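Gamma-glutamyltranspeptidase (Streptomyces lincolnensis, PDB 6J3A) probably cleaves or transfers gamma-glutamyl groups, as an LmbA-like member of the gamma-glutamyltranspeptidase family of Ntn hydrolases. Local coordinates at residues M1-P6 with D528-I533; E71-C76 with A255-P260; G102-A107 with T233-G238; V302-E307 with E342-K347. All blocks are in the same frame, centred on the assembly; numbering follows the deposited sequence.

Contact 1: residues M1-P6 with D528-I533; sequences MFTTRP and DLQGAI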
loop_
_atom_site.group_PDB
_atom_site.type_symbol
_atom_site.label_atom_id
_atom_site.label_comp_id
_atom_site.label_asym_id
_atom_site.label_seq_id
_atom_site.Cartn_x
_atom_site.Cartn_y
_atom_site.Cartn_z
ATOM N N MET A 1 -6.676 -6.847 15.277
ATOM C CA MET A 1 -5.300 -7.447 15.294
ATOM C C MET A 1 -4.435 -6.868 14.158
ATOM O O MET A 1 -4.906 -6.738 13.026
ATOM C CB MET A 1 -5.381 -8.974 15.186
ATOM N N PHE A 2 -3.179 -6.521 14.468
ATOM C CA PHE A 2 -2.279 -5.818 13.520
ATOM C C PHE A 2 -1.996 -6.581 12.220
ATOM O O PHE A 2 -1.620 -7.753 12.243
ATOM C CB PHE A 2 -0.938 -5.447 14.169
ATOM C CG PHE A 2 0.015 -4.710 13.240
ATOM C CD1 PHE A 2 -0.199 -3.365 12.910
ATOM C CD2 PHE A 2 1.121 -5.351 12.693
ATOM C CE1 PHE A 2 0.670 -2.681 12.060
ATOM C CE2 PHE A 2 1.990 -4.667 11.849
ATOM C CZ PHE A 2 1.767 -3.331 11.535
ATOM N N THR A 3 -2.184 -5.879 11.101
ATOM C CA THR A 3 -1.805 -6.351 9.776
ATOM C C THR A 3 -0.877 -5.331 9.138
ATOM O O THR A 3 -0.996 -4.121 9.359
ATOM C CB THR A 3 -3.016 -6.564 8.852
ATOM O OG1 THR A 3 -3.775 -5.355 8.765
ATOM C CG2 THR A 3 -3.906 -7.675 9.374
ATOM N N THR A 4 0.014 -5.846 8.303
ATOM C CA THR A 4 1.094 -5.071 7.702
ATOM C C THR A 4 0.582 -3.982 6.755
ATOM O O THR A 4 1.269 -2.997 6.506
ATOM C CB THR A 4 2.047 -5.992 6.922
ATOM O OG1 THR A 4 1.334 -6.654 5.864
ATOM C CG2 THR A 4 2.689 -7.027 7.857
ATOM N N ARG A 5 -0.618 -4.197 6.223
ATOM C CA ARG A 5 -1.359 -3.209 5.450
ATOM C C ARG A 5 -2.812 -3.309 5.866
ATOM O O ARG A 5 -3.202 -4.210 6.615
ATOM C CB ARG A 5 -1.250 -3.478 3.956
ATOM C CG ARG A 5 0.136 -3.262 3.384
ATOM C CD ARG A 5 0.624 -4.554 2.780
ATOM N NE ARG A 5 2.063 -4.569 2.574
ATOM C CZ ARG A 5 2.673 -4.748 1.407
ATOM N NH1 ARG A 5 3.987 -4.760 1.367
ATOM N NH2 ARG A 5 1.994 -4.919 0.279
ATOM N N PRO A 6 -3.630 -2.360 5.419
ATOM C CA PRO A 6 -5.044 -2.608 5.644
ATOM C C PRO A 6 -5.557 -3.514 4.553
ATOM O O PRO A 6 -4.938 -3.615 3.490
ATOM C CB PRO A 6 -5.678 -1.223 5.550
ATOM C CG PRO A 6 -4.684 -0.359 4.850
ATOM C CD PRO A 6 -3.341 -1.002 4.928
ATOM N N ASP A 528 -11.315 -10.976 5.904
ATOM C CA ASP A 528 -10.005 -10.664 6.468
ATOM C C ASP A 528 -8.894 -11.076 5.473
ATOM O O ASP A 528 -8.079 -11.976 5.744
ATOM C CB ASP A 528 -9.855 -11.368 7.819
ATOM C CG ASP A 528 -8.575 -10.989 8.553
ATOM O OD1 ASP A 528 -7.978 -9.935 8.234
ATOM O OD2 ASP A 528 -8.164 -11.755 9.459
ATOM N N LEU A 529 -8.872 -10.395 4.327
ATOM C CA LEU A 529 -7.940 -10.700 3.251
ATOM C C LEU A 529 -6.492 -10.568 3.716
ATOM O O LEU A 529 -5.729 -11.531 3.632
ATOM C CB LEU A 529 -8.165 -9.777 2.040
ATOM C CG LEU A 529 -9.535 -9.783 1.340
ATOM C CD1 LEU A 529 -9.529 -8.850 0.129
ATOM C CD2 LEU A 529 -9.954 -11.190 0.909
ATOM N N GLN A 530 -6.125 -9.388 4.217
ATOM C CA GLN A 530 -4.730 -9.132 4.600
ATOM C C GLN A 530 -4.270 -9.948 5.818
ATOM O O GLN A 530 -3.117 -10.364 5.876
ATOM C CB GLN A 530 -4.475 -7.637 4.826
ATOM C CG GLN A 530 -3.009 -7.266 5.033
ATOM C CD GLN A 530 -2.157 -7.434 3.790
ATOM O OE1 GLN A 530 -2.487 -6.906 2.722
ATOM N NE2 GLN A 530 -1.035 -8.146 3.928
ATOM N N GLY A 531 -5.161 -10.175 6.776
ATOM C CA GLY A 531 -4.843 -11.017 7.926
ATOM C C GLY A 531 -4.566 -12.447 7.495
ATOM O O GLY A 531 -3.725 -13.136 8.091
ATOM N N ALA A 532 -5.280 -12.890 6.457
ATOM C CA ALA A 532 -5.059 -14.210 5.865
ATOM C C ALA A 532 -3.712 -14.269 5.143
ATOM O O ALA A 532 -2.975 -15.236 5.286
ATOM C CB ALA A 532 -6.191 -14.576 4.919
ATOM N N ILE A 533 -3.385 -13.218 4.396
ATOM C CA ILE A 533 -2.091 -13.112 3.722
ATOM C C ILE A 533 -0.917 -13.033 4.699
ATOM O O ILE A 533 0.064 -13.754 4.535
ATOM C CB ILE A 533 -2.050 -11.888 2.793
ATOM C CG1 ILE A 533 -2.995 -12.125 1.603
ATOM C CG2 ILE A 533 -0.625 -11.629 2.317
ATOM C CD1 ILE A 533 -3.095 -10.989 0.610
HETATM O O HOH W 1 -2.903 -4.570 1.468
#

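Contact 2: residues E71-C76 with A255-P260; sequences EVRVLC and ATYEAP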
loop_
_atom_site.group_PDB
_atom_site.type_symbol
_atom_site.label_atom_id
_atom_site.label_comp_id
_atom_site.label_asym_id
_atom_site.label_seq_id
_atom_site.Cartn_x
_atom_site.Cartn_y
_atom_site.Cartn_z
ATOM N N GLU A 71 -20.934 -15.735 -16.695
ATOM C CA GLU A 71 -20.246 -16.954 -16.262
ATOM C C GLU A 71 -18.747 -16.774 -16.036
ATOM O O GLU A 71 -18.060 -16.095 -16.819
ATOM C CB GLU A 71 -20.418 -18.064 -17.315
ATOM C CG GLU A 71 -21.666 -18.925 -17.167
ATOM C CD GLU A 71 -21.838 -19.890 -18.343
ATOM O OE1 GLU A 71 -23.004 -20.206 -18.672
ATOM O OE2 GLU A 71 -20.820 -20.323 -18.953
ATOM N N VAL A 72 -18.249 -17.434 -14.987
ATOM C CA VAL A 72 -16.816 -17.555 -14.759
ATOM C C VAL A 72 -16.200 -18.394 -15.892
ATOM O O VAL A 72 -16.631 -19.511 -16.171
ATOM C CB VAL A 72 -16.491 -18.157 -13.374
ATOM C CG1 VAL A 72 -14.988 -18.373 -13.190
ATOM C CG2 VAL A 72 -16.964 -17.221 -12.287
ATOM N N ARG A 73 -15.172 -17.834 -16.515
ATOM C CA ARG A 73 -14.650 -18.312 -17.779
ATOM C C ARG A 73 -13.122 -18.258 -17.700
ATOM O O ARG A 73 -12.559 -17.354 -17.084
ATOM C CB ARG A 73 -15.210 -17.409 -18.890
ATOM C CG ARG A 73 -15.281 -18.006 -20.283
ATOM C CD ARG A 73 -16.406 -19.020 -20.438
ATOM N NE ARG A 73 -16.385 -19.566 -21.796
ATOM C CZ ARG A 73 -16.587 -20.839 -22.148
ATOM N NH1 ARG A 73 -16.848 -21.788 -21.249
ATOM N NH2 ARG A 73 -16.517 -21.170 -23.436
ATOM N N VAL A 74 -12.464 -19.261 -18.282
ATOM C CA VAL A 74 -10.996 -19.361 -18.345
ATOM C C VAL A 74 -10.530 -18.970 -19.744
ATOM O O VAL A 74 -11.103 -19.419 -20.731
ATOM C CB VAL A 74 -10.505 -20.802 -18.053
ATOM C CG1 VAL A 74 -9.026 -20.974 -18.370
ATOM C CG2 VAL A 74 -10.741 -21.172 -16.602
ATOM N N LEU A 75 -9.483 -18.150 -19.808
ATOM C CA LEU A 75 -8.828 -17.783 -21.062
ATOM C C LEU A 75 -7.421 -18.370 -21.039
ATOM O O LEU A 75 -6.551 -17.899 -20.309
ATOM C CB LEU A 75 -8.816 -16.267 -21.266
ATOM C CG LEU A 75 -8.052 -15.710 -22.472
ATOM C CD1 LEU A 75 -8.314 -16.474 -23.761
ATOM C CD2 LEU A 75 -8.406 -14.248 -22.665
ATOM N N CYS A 76 -7.230 -19.420 -21.835
ATOM C CA CYS A 76 -5.996 -20.172 -21.857
ATOM C C CYS A 76 -4.963 -19.487 -22.724
ATOM O O CYS A 76 -5.096 -19.438 -23.951
ATOM C CB CYS A 76 -6.216 -21.586 -22.382
ATOM S SG CYS A 76 -4.664 -22.512 -22.518
ATOM N N ALA A 255 -4.751 -18.330 -28.393
ATOM C CA ALA A 255 -5.297 -18.542 -27.065
ATOM C C ALA A 255 -6.765 -18.935 -27.221
ATOM O O ALA A 255 -7.440 -18.505 -28.171
ATOM C CB ALA A 255 -5.160 -17.280 -26.243
ATOM N N THR A 256 -7.240 -19.772 -26.305
ATOM C CA THR A 256 -8.616 -20.276 -26.341
ATOM C C THR A 256 -9.323 -20.056 -25.017
ATOM O O THR A 256 -8.668 -19.830 -23.997
ATOM C CB THR A 256 -8.656 -21.779 -26.646
ATOM O OG1 THR A 256 -7.782 -22.472 -25.749
ATOM C CG2 THR A 256 -8.222 -22.031 -28.068
ATOM N N TYR A 257 -10.654 -20.154 -25.051
ATOM C CA TYR A 257 -11.511 -20.033 -23.865
ATOM C C TYR A 257 -11.954 -21.409 -23.369
ATOM O O TYR A 257 -12.070 -22.343 -24.152
ATOM C CB TYR A 257 -12.755 -19.210 -24.176
ATOM C CG TYR A 257 -12.552 -17.711 -24.277
ATOM C CD1 TYR A 257 -12.286 -16.932 -23.144
ATOM C CD2 TYR A 257 -12.676 -17.057 -25.506
ATOM C CE1 TYR A 257 -12.128 -15.549 -23.242
ATOM C CE2 TYR A 257 -12.518 -15.680 -25.612
ATOM C CZ TYR A 257 -12.250 -14.928 -24.482
ATOM O OH TYR A 257 -12.091 -13.564 -24.585
ATOM N N GLU A 258 -12.211 -21.521 -22.066
ATOM C CA GLU A 258 -12.655 -22.777 -21.444
ATOM C C GLU A 258 -13.560 -22.545 -20.255
ATOM O O GLU A 258 -13.551 -21.478 -19.648
ATOM C CB GLU A 258 -11.463 -23.589 -20.969
ATOM C CG GLU A 258 -10.717 -24.219 -22.110
ATOM C CD GLU A 258 -9.443 -24.892 -21.690
ATOM O OE1 GLU A 258 -9.258 -25.160 -20.476
ATOM O OE2 GLU A 258 -8.638 -25.167 -22.606
ATOM N N ALA A 259 -14.343 -23.562 -19.929
ATOM C CA ALA A 259 -15.051 -23.588 -18.673
ATOM C C ALA A 259 -13.978 -23.824 -17.624
ATOM O O ALA A 259 -13.003 -24.528 -17.897
ATOM C CB ALA A 259 -16.070 -24.718 -18.650
ATOM N N PRO A 260 -14.149 -23.245 -16.426
ATOM C CA PRO A 260 -13.241 -23.554 -15.326
ATOM C C PRO A 260 -13.530 -24.914 -14.722
ATOM O O PRO A 260 -14.629 -25.428 -14.858
ATOM C CB PRO A 260 -13.567 -22.474 -14.293
ATOM C CG PRO A 260 -15.005 -22.151 -14.541
ATOM C CD PRO A 260 -15.179 -22.265 -16.028
#

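Contact 3: residues G102-A107 with T233-G238; sequences GPLAAA and TMDTSG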
loop_
_atom_site.group_PDB
_atom_site.type_symbol
_atom_site.label_atom_id
_atom_site.label_comp_id
_atom_site.label_asym_id
_atom_site.label_seq_id
_atom_site.Cartn_x
_atom_site.Cartn_y
_atom_site.Cartn_z
ATOM N N GLY A 102 17.236 -22.776 -22.471
ATOM C CA GLY A 102 17.466 -22.937 -23.896
ATOM C C GLY A 102 16.179 -23.113 -24.675
ATOM O O GLY A 102 15.118 -23.233 -24.075
ATOM N N PRO A 103 16.270 -23.127 -26.023
ATOM C CA PRO A 103 15.114 -23.131 -26.912
ATOM C C PRO A 103 14.380 -24.472 -27.016
ATOM O O PRO A 103 13.262 -24.489 -27.529
ATOM C CB PRO A 103 15.706 -22.718 -28.263
ATOM C CG PRO A 103 17.101 -23.205 -28.217
ATOM C CD PRO A 103 17.532 -23.140 -26.784
ATOM N N LEU A 104 14.980 -25.567 -26.537
ATOM C CA LEU A 104 14.257 -26.854 -26.435
ATOM C C LEU A 104 13.157 -26.835 -25.363
ATOM O O LEU A 104 12.200 -27.595 -25.455
ATOM C CB LEU A 104 15.199 -28.038 -26.153
ATOM C CG LEU A 104 16.113 -28.539 -27.273
ATOM C CD1 LEU A 104 17.111 -29.527 -26.686
ATOM C CD2 LEU A 104 15.317 -29.186 -28.393
ATOM N N ALA A 105 13.308 -25.987 -24.350
ATOM C CA ALA A 105 12.316 -25.851 -23.274
ATOM C C ALA A 105 11.158 -24.899 -23.618
ATOM O O ALA A 105 10.121 -24.917 -22.951
ATOM C CB ALA A 105 13.002 -25.417 -21.984
ATOM N N ALA A 106 11.330 -24.078 -24.650
ATOM C CA ALA A 106 10.290 -23.114 -25.070
ATOM C C ALA A 106 9.027 -23.775 -25.618
ATOM O O ALA A 106 9.090 -24.511 -26.608
ATOM C CB ALA A 106 10.844 -22.157 -26.118
ATOM N N ALA A 107 7.892 -23.503 -24.979
ATOM C CA ALA A 107 6.594 -23.792 -25.588
ATOM C C ALA A 107 6.270 -22.630 -26.515
ATOM O O ALA A 107 6.935 -21.598 -26.453
ATOM C CB ALA A 107 5.528 -23.943 -24.522
ATOM N N THR A 233 22.150 -22.890 -29.025
ATOM C CA THR A 233 22.185 -22.169 -27.768
ATOM C C THR A 233 22.575 -23.125 -26.655
ATOM O O THR A 233 22.005 -24.203 -26.525
ATOM C CB THR A 233 20.801 -21.574 -27.468
ATOM O OG1 THR A 233 20.372 -20.785 -28.581
ATOM C CG2 THR A 233 20.817 -20.708 -26.226
ATOM N N MET A 234 23.544 -22.717 -25.849
ATOM C CA MET A 234 23.938 -23.476 -24.677
ATOM C C MET A 234 22.745 -23.593 -23.733
ATOM O O MET A 234 21.941 -22.660 -23.614
ATOM C CB MET A 234 25.077 -22.759 -23.972
ATOM C CG MET A 234 25.552 -23.372 -22.659
ATOM S SD MET A 234 26.268 -24.994 -22.909
ATOM C CE MET A 234 27.848 -24.577 -23.646
ATOM N N ASP A 235 22.638 -24.740 -23.068
ATOM C CA ASP A 235 21.613 -24.931 -22.049
ATOM C C ASP A 235 22.157 -25.699 -20.840
ATOM O O ASP A 235 23.366 -25.871 -20.721
ATOM C CB ASP A 235 20.383 -25.589 -22.672
ATOM C CG ASP A 235 20.641 -26.995 -23.163
ATOM O OD1 ASP A 235 21.474 -27.730 -22.592
ATOM O OD2 ASP A 235 19.961 -27.374 -24.127
ATOM N N THR A 236 21.269 -26.145 -19.947
ATOM C CA THR A 236 21.662 -26.889 -18.736
ATOM C C THR A 236 22.387 -28.230 -18.983
ATOM O O THR A 236 23.115 -28.697 -18.105
ATOM C CB THR A 236 20.443 -27.175 -17.827
ATOM O OG1 THR A 236 19.400 -27.795 -18.588
ATOM C CG2 THR A 236 19.911 -25.895 -17.189
ATOM N N SER A 237 22.167 -28.848 -20.149
ATOM C CA SER A 237 22.885 -30.080 -20.556
ATOM C C SER A 237 24.405 -29.906 -20.702
ATOM O O SER A 237 25.161 -30.858 -20.501
ATOM C CB SER A 237 22.312 -30.648 -21.872
ATOM O OG SER A 237 22.682 -29.867 -23.002
ATOM N N GLY A 238 24.832 -28.691 -21.053
ATOM C CA GLY A 238 26.236 -28.383 -21.320
ATOM C C GLY A 238 26.553 -28.307 -22.809
ATOM O O GLY A 238 27.679 -27.938 -23.178
HETATM O O HOH W 2 17.316 -26.005 -24.815
#

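Contact 4: residues V302-E307 with E342-K347; sequences VHLLVE and ELVGDK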
loop_
_atom_site.group_PDB
_atom_site.type_symbol
_atom_site.label_atom_id
_atom_site.label_comp_id
_atom_site.label_asym_id
_atom_site.label_seq_id
_atom_site.Cartn_x
_atom_site.Cartn_y
_atom_site.Cartn_z
ATOM N N VAL A 302 -2.811 -27.981 10.502
ATOM C CA VAL A 302 -1.673 -27.973 9.582
ATOM C C VAL A 302 -1.385 -29.376 9.058
ATOM O O VAL A 302 -1.423 -29.596 7.845
ATOM C CB VAL A 302 -0.411 -27.389 10.262
ATOM C CG1 VAL A 302 0.845 -27.601 9.419
ATOM C CG2 VAL A 302 -0.608 -25.912 10.517
ATOM N N HIS A 303 -1.094 -30.296 9.984
ATOM C CA HIS A 303 -0.869 -31.726 9.680
ATOM C C HIS A 303 -1.882 -32.280 8.679
ATOM O O HIS A 303 -1.511 -32.850 7.657
ATOM C CB HIS A 303 -0.918 -32.583 10.962
ATOM C CG HIS A 303 -0.799 -34.055 10.703
ATOM N ND1 HIS A 303 0.414 -34.681 10.516
ATOM C CD2 HIS A 303 -1.742 -35.017 10.562
ATOM C CE1 HIS A 303 0.214 -35.964 10.280
ATOM N NE2 HIS A 303 -1.086 -36.194 10.300
ATOM N N LEU A 304 -3.157 -32.096 8.997
ATOM C CA LEU A 304 -4.259 -32.517 8.129
ATOM C C LEU A 304 -4.127 -31.999 6.700
ATOM O O LEU A 304 -4.318 -32.751 5.751
ATOM C CB LEU A 304 -5.607 -32.062 8.709
ATOM C CG LEU A 304 -6.830 -32.337 7.828
ATOM C CD1 LEU A 304 -7.110 -33.832 7.751
ATOM C CD2 LEU A 304 -8.051 -31.584 8.320
ATOM N N LEU A 305 -3.825 -30.711 6.568
ATOM C CA LEU A 305 -3.647 -30.076 5.265
ATOM C C LEU A 305 -2.398 -30.524 4.515
ATOM O O LEU A 305 -2.412 -30.573 3.284
ATOM C CB LEU A 305 -3.630 -28.555 5.415
ATOM C CG LEU A 305 -4.926 -27.908 5.923
ATOM C CD1 LEU A 305 -4.847 -26.390 5.838
ATOM C CD2 LEU A 305 -6.165 -28.400 5.193
ATOM N N VAL A 306 -1.321 -30.819 5.247
ATOM C CA VAL A 306 -0.051 -31.258 4.634
ATOM C C VAL A 306 -0.233 -32.647 4.000
ATOM O O VAL A 306 0.036 -32.860 2.811
ATOM C CB VAL A 306 1.108 -31.236 5.669
ATOM C CG1 VAL A 306 2.373 -31.922 5.143
ATOM C CG2 VAL A 306 1.429 -29.799 6.063
ATOM N N GLU A 307 -0.711 -33.581 4.808
ATOM C CA GLU A 307 -0.974 -34.934 4.327
ATOM C C GLU A 307 -1.978 -34.941 3.167
ATOM O O GLU A 307 -1.778 -35.637 2.173
ATOM C CB GLU A 307 -1.444 -35.831 5.482
ATOM C CG GLU A 307 -0.400 -36.024 6.576
ATOM C CD GLU A 307 0.948 -36.380 6.001
ATOM O OE1 GLU A 307 1.811 -35.482 5.933
ATOM O OE2 GLU A 307 1.119 -37.546 5.571
ATOM N N GLU A 342 -9.004 -41.370 4.401
ATOM C CA GLU A 342 -8.588 -42.405 5.365
ATOM C C GLU A 342 -7.080 -42.634 5.337
ATOM O O GLU A 342 -6.493 -43.073 6.332
ATOM C CB GLU A 342 -9.276 -43.749 5.073
ATOM C CG GLU A 342 -10.802 -43.747 5.079
ATOM C CD GLU A 342 -11.416 -43.269 6.395
ATOM O OE1 GLU A 342 -10.746 -43.346 7.457
ATOM O OE2 GLU A 342 -12.588 -42.817 6.371
ATOM N N LEU A 343 -6.466 -42.352 4.190
ATOM C CA LEU A 343 -5.015 -42.437 4.035
ATOM C C LEU A 343 -4.239 -41.363 4.801
ATOM O O LEU A 343 -3.011 -41.447 4.905
ATOM C CB LEU A 343 -4.637 -42.382 2.549
ATOM C CG LEU A 343 -5.207 -43.497 1.666
ATOM C CD1 LEU A 343 -4.987 -43.162 0.201
ATOM C CD2 LEU A 343 -4.582 -44.844 2.022
ATOM N N VAL A 344 -4.943 -40.350 5.309
ATOM C CA VAL A 344 -4.370 -39.401 6.267
ATOM C C VAL A 344 -4.229 -40.143 7.601
ATOM O O VAL A 344 -5.229 -40.527 8.203
ATOM C CB VAL A 344 -5.250 -38.137 6.447
ATOM C CG1 VAL A 344 -4.596 -37.151 7.404
ATOM C CG2 VAL A 344 -5.513 -37.445 5.113
ATOM N N GLY A 345 -2.991 -40.354 8.035
ATOM C CA GLY A 345 -2.696 -41.073 9.274
ATOM C C GLY A 345 -2.149 -40.133 10.322
ATOM O O GLY A 345 -1.915 -38.958 10.047
ATOM N N ASP A 346 -1.951 -40.656 11.526
ATOM C CA ASP A 346 -1.357 -39.891 12.624
ATOM C C ASP A 346 0.050 -39.403 12.296
ATOM O O ASP A 346 0.443 -38.312 12.719
ATOM C CB ASP A 346 -1.314 -40.733 13.902
ATOM C CG ASP A 346 -2.699 -41.000 14.486
ATOM O OD1 ASP A 346 -3.715 -40.475 13.967
ATOM O OD2 ASP A 346 -2.766 -41.756 15.481
ATOM N N LYS A 347 0.790 -40.225 11.550
ATOM C CA LYS A 347 2.165 -39.930 11.135
ATOM C C LYS A 347 2.252 -39.329 9.727
ATOM O O LYS A 347 1.335 -39.445 8.902
ATOM C CB LYS A 347 3.047 -41.187 11.230
ATOM C CG LYS A 347 3.973 -41.222 12.442
ATOM C CD LYS A 347 3.248 -41.093 13.783
ATOM C CE LYS A 347 4.151 -41.439 14.973
ATOM N NZ LYS A 347 5.525 -40.847 14.917
#

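Contact 1: residues M1-P6 with D528-I533
Q530 reaches out of the first turn of helix 529-534 and lies against T3, T4 and R5 of the N-terminal loop. Its CG stands anti to the backbone N (chi1 -172°), which brings it to R5 O at 3.4 Å and T3 CB at 3.9 Å. The chain then bends, and the amide lies beside the aliphatic part of R5. Q530 OE1 is 3.8 Å from R5 CB. The two side chains cross obliquely, with guanidinium and amide planes 38° apart. T4 comes to Q530 at about a right angle. T4 OG1 sits 3.4 Å from Q530 NE2, but the angle is too poor for a hydrogen bond. NE2 instead bonds D534 OD1 and A605 O. Q530 OE1 accepts from a water at 2.7 Å, and the same water donates to P6 O at 3.0 Å. Both ends of the amide are therefore held, which fixes its rotation. One residue on in the helix, T3 CG2 rests on G531 CA at 3.8 Å. A side chain at G531 would run into D528 OD1. D528 is the N-cap residue, and its OD1 takes a weak bond from G531 N. R5 points its charged end elsewhere, NH2 to G612 O and NE to T4 O of the second subunit, while F2 stacks on W584 of that subunit. The arrangement is that of an N-capped helix start docked against a chain terminus, here one that leads into strand 8-10 and also takes part in the dimer interface.

Contact 2: residues E71-C76 with A255-P260
Strands 73-76 and 256-258 run antiparallel with V74 opposite E258 and C76 opposite T256, their axes 4.6 Å apart and their directions 151° apart. These two are hydrogen-bonded pairs. V74 N bonds E258 O at 2.8 Å, and E258 N returns the bond to V74 O. C76 N and O are joined likewise to T256 O and N. L75 and Y257 form the non-hydrogen-bonded pair between them. L75 has CG anti to the backbone N (chi1 175°), and its CD1 lies over one face of the Y257 ring, 4.1 Å from the centroid. This is a CH-pi contact, 18° off the ring normal. A255 CB touches the same methyl, L75 CD1, at 4.1 Å. Helix 111-122 closes this face of the sheet: L117 and L118 pack on L75, and D121 bonds Y257 OH. The pair lies within a run of antiparallel strands, flanked by 61-66 and 268-272, consistent with the layered helices and sheets of the Ntn-hydrolase fold. V74, C76, T256 and E258 share the other face. There V74 CG2 meets P260 CB at 3.9 Å as the two side chains slide past each other. V72 CG1 touches P260 CG at 4.0 Å. The E258 carboxylate turns to R478, in a salt bridge, and to W276. R73 lays one face of its guanidinium on the E258 backbone, NH1 being 3.5 Å from E258 C.

Contact 3: residues G102-A107 with T233-G238
D235 OD1 accepts from S237 N at 2.8 Å, while OD2 of the same carboxylate reaches L104 N across the contact through a water. D235 OD2 accepts from that water at 3.1 Å, and the water in turn accepts from L104 N at 2.9 Å. G102 CA comes within 4.1 Å of D235 CB, and any side chain at G102 would clash with that atom. On the other oxygen, S237 N meets OD1 on the anti side, 30° out of the carboxylate plane. S237 OG also lies near OD1, but doubtfully close. The bond from S237 N makes an Asx turn, set on a type I turn from D235 to G238. The latter lies in the link between strands 233-234 and 240-241, a small two-stranded antiparallel sheet in which T233 pairs with H241. The facing segment forms its own type I turn, G102 to A105. P103 follows G102 and lies askew against T233. Its CD touches T233 CB at 3.7 Å, while P103 CG and CD both stand 4.1 Å from T233 OG1, which itself bonds R231 O. An alanine in place of P103 would probably open a gap beside T233 and let the turn flex about the backbone bond that the ring locks. Beyond the pair, W163 NE1 bonds M234 O, and T236 OG1 bonds G100 N just ahead of the turn.

Contact 4: residues V302-E307 with E342-K347
H303 NE2 donates to G345 O in the one hydrogen bond between residues 302-307 and 342-347. The bond is 2.9 Å long and nearly straight, 165° at the hydrogen. G345 O lies in the plane of the imidazole and takes the donor almost end-on to its carbonyl. H303 CG stands anti to the backbone N (chi1 176°), on a bond that points at the loop. The carbonyl of the next residue is close as well, with H303 CE1 3.4 Å from D346 O. On its other nitrogen, ND1, H303 is hydrogen-bonded to H576 NE2, and the two rings meet at about 90°. E307 folds back over H303, its CG 3.6 Å above one ring face, toward the rim. A leucine in place of H303 would probably leave both G345 O and H576 NE2 without their mate and let the loop shift.

The apolar contacts centre on V344. Its CG1 meets E307 CB at 3.9 Å and L304 CD1 at 4.2 Å. The L304 and V344 side chains cross at about a right angle. L311, one turn further along the helix, packs on V344 too.

The carboxylate of E307 is held outside the pair: OE1 makes a salt bridge to K310, and OE2 accepts from S349 N.

The chemistry implies a loop held by one directional bond and a small apolar patch. With a partner on each nitrogen and E307 CG over one face near the rim, the H303 ring has little freedom to turn, so the N-H that G345 O accepts is likely to be held in a set direction.

Contact 1 ties the N-terminus to a helix more than 500 residues on, and along the chain the other three contacts fall between its two segments. Contact 3 in turn comes between the strands of contact 2 in sequence, and contact 4 follows both. By nearest atoms contacts 2 and 3 are closest, about 10 Å; by centres contacts 1 and 4, about 28 Å. Helix 111-122 connects contacts 2 and 3: it follows the 102-107 loop and packs on the strands of contact 2. Contacts 1 and 3 sit on opposite sides of the chain's centre. Contact 1 alone touches the second subunit, bringing both ends of the chain together at the dimer interface, while contact 2 lies among the central strands.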